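Long-range contact in general Secretion Pathway Protein (Vibrio vulnificus, PDB 4G54), which forms part of the type II secretion machinery as the periplasmic region of an EpsAB fusion and probably binds peptidoglycan: residues G141-I147 against P240-T244. Residues are numbered along the deposited sequence; the frame is centred on the assembly and turned at random.
Sequences GMHGEAI and PLAET
A242 sets its methyl group among apolar groups of the other segment: its CB lies 3.7 Å from A146 CB and 3.9 Å from M142 CE, with I147 CD1 a little farther off. The bend of M142 at chi3 (72°) turns its terminal methyl toward this cluster, and L138 covers A242 as well. Two alanines suit the spot because their short methyls let the backbones approach closely. P240 continues the apolar strip, its ring beside A146 and L134.

Next to this strip the main chains of H143 and E243 form a single antiparallel, hydrogen-bonded bridge. H143 N donates to E243 O at 2.9 Å, in the carbonyl plane, and E243 N returns the bond to H143 O at 2.8 Å. G144, at the N-cap position of helix 145-158, lies against L241 O and A242 CA; glycine suits its backbone conformation and the closeness of that carbonyl. Two residues on, A146 N in the first turn reaches L241 O at 2.9 Å; the bond is straight at the hydrogen (168°), yet the donor stands well above the carbonyl plane.

The other side is looser and wetter. There the H143 ring and the E243 carboxylate stand nearly perpendicular (87°), with NE2 of H143 and OE1 of E243 3.7 Å apart. A water at the ring edge donates to E243 OE1 and interacts weakly with H143 NE2. Farther along, the extended E145 chain crosses the P240 ring at about a right angle, its CB, CG and carboxyl carbon all against P240 CB.

Main-chain bonds and small apolar groups thus clamp the last ordered residues to the start of the putative peptidoglycan-binding domain's first helix, whereas H143 and E243 side chains meet through a single water, consistent with a weaker contribution from them.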
loop_
_atom_site.group_PDB
_atom_site.type_symbol
_atom_site.label_atom_id
_atom_site.label_comp_id
_atom_site.label_asym_id
_atom_site.label_seq_id
_atom_site.Cartn_x
_atom_site.Cartn_y
_atom_site.Cartn_z
ATOM N N GLY A 141 3.928 4.916 27.986
ATOM C CA GLY A 141 2.976 4.602 29.083
ATOM C C GLY A 141 1.753 3.886 28.609
ATOM O O GLY A 141 1.045 3.232 29.390
ATOM N N MET A 142 1.460 3.981 27.335
ATOM C CA MET A 142 0.279 3.331 26.818
ATOM C C MET A 142 0.525 1.809 26.631
ATOM O O MET A 142 1.658 1.344 26.546
ATOM C CB MET A 142 -0.190 3.938 25.460
ATOM C CG MET A 142 -0.682 5.372 25.664
ATOM S SD MET A 142 -1.170 6.148 24.092
ATOM C CE MET A 142 -2.696 5.291 23.731
ATOM N N HIS A 143 -0.554 1.037 26.558
ATOM C CA HIS A 143 -0.438 -0.412 26.425
ATOM C C HIS A 143 -1.587 -1.009 25.669
ATOM O O HIS A 143 -2.688 -0.422 25.680
ATOM C CB HIS A 143 -0.273 -1.079 27.795
ATOM C CG HIS A 143 -1.476 -0.965 28.649
ATOM N ND1 HIS A 143 -1.744 0.167 29.401
ATOM C CD2 HIS A 143 -2.522 -1.797 28.824
ATOM C CE1 HIS A 143 -2.881 -0.011 30.060
ATOM N NE2 HIS A 143 -3.382 -1.181 29.709
ATOM N N GLY A 144 -1.376 -2.146 25.019
ATOM C CA GLY A 144 -2.446 -2.838 24.337
ATOM C C GLY A 144 -2.021 -3.425 23.030
ATOM O O GLY A 144 -0.837 -3.312 22.665
ATOM N N GLU A 145 -2.987 -3.993 22.282
ATOM C CA GLU A 145 -2.656 -4.627 21.027
ATOM C C GLU A 145 -2.057 -3.618 20.021
ATOM O O GLU A 145 -1.228 -4.006 19.187
ATOM C CB GLU A 145 -3.892 -5.231 20.417
ATOM C CG GLU A 145 -3.586 -6.130 19.220
ATOM C CD GLU A 145 -4.858 -6.707 18.528
ATOM O OE1 GLU A 145 -6.013 -6.541 19.038
ATOM O OE2 GLU A 145 -4.671 -7.362 17.471
ATOM N N ALA A 146 -2.467 -2.361 20.083
ATOM C CA ALA A 146 -1.908 -1.364 19.205
ATOM C C ALA A 146 -0.420 -1.206 19.391
ATOM O O ALA A 146 0.296 -0.916 18.385
ATOM C CB ALA A 146 -2.608 -0.028 19.432
ATOM N N ILE A 147 0.046 -1.374 20.632
ATOM C CA ILE A 147 1.482 -1.239 20.895
ATOM C C ILE A 147 2.200 -2.449 20.317
ATOM O O ILE A 147 3.282 -2.283 19.702
ATOM C CB ILE A 147 1.744 -1.123 22.379
ATOM C CG1 ILE A 147 1.041 0.090 23.008
ATOM C CG2 ILE A 147 3.258 -1.017 22.606
ATOM C CD1 ILE A 147 1.066 1.415 22.221
ATOM N N PRO A 240 -6.767 -2.237 16.344
ATOM C CA PRO A 240 -6.228 -2.680 17.663
ATOM C C PRO A 240 -6.311 -1.560 18.670
ATOM O O PRO A 240 -6.062 -0.363 18.268
ATOM C CB PRO A 240 -4.787 -3.069 17.382
ATOM C CG PRO A 240 -4.422 -2.347 16.090
ATOM C CD PRO A 240 -5.727 -2.105 15.305
ATOM N N LEU A 241 -6.604 -1.875 19.933
ATOM C CA LEU A 241 -6.715 -0.691 20.815
ATOM C C LEU A 241 -5.474 -0.473 21.595
ATOM O O LEU A 241 -4.647 -1.359 21.742
ATOM C CB LEU A 241 -7.872 -0.752 21.772
ATOM C CG LEU A 241 -9.214 -0.626 21.063
ATOM C CD1 LEU A 241 -10.131 -1.368 22.030
ATOM C CD2 LEU A 241 -9.669 0.814 20.748
ATOM N N ALA A 242 -5.315 0.750 22.092
ATOM C CA ALA A 242 -4.438 0.974 23.183
ATOM C C ALA A 242 -5.069 1.853 24.245
ATOM O O ALA A 242 -6.036 2.615 23.980
ATOM C CB ALA A 242 -3.050 1.526 22.807
ATOM N N GLU A 243 -4.564 1.693 25.435
ATOM C CA GLU A 243 -5.107 2.392 26.583
ATOM C C GLU A 243 -4.008 3.101 27.314
ATOM O O GLU A 243 -2.822 2.732 27.242
ATOM C CB GLU A 243 -5.865 1.402 27.523
ATOM C CG GLU A 243 -7.011 0.619 26.866
ATOM C CD GLU A 243 -7.661 -0.385 27.818
ATOM O OE1 GLU A 243 -6.945 -0.932 28.714
ATOM O OE2 GLU A 243 -8.889 -0.648 27.671
ATOM N N THR A 244 -4.380 4.105 28.092
ATOM C CA THR A 244 -3.375 4.889 28.790
ATOM C C THR A 244 -2.892 4.251 30.088
ATOM O O THR A 244 -3.665 3.559 30.738
ATOM C CB THR A 244 -3.907 6.277 29.060
ATOM O OG1 THR A 244 -2.904 7.044 29.733
ATOM C CG2 THR A 244 -5.149 6.171 29.915
HETATM O O HOH W 1 -6.226 -2.313 31.249
#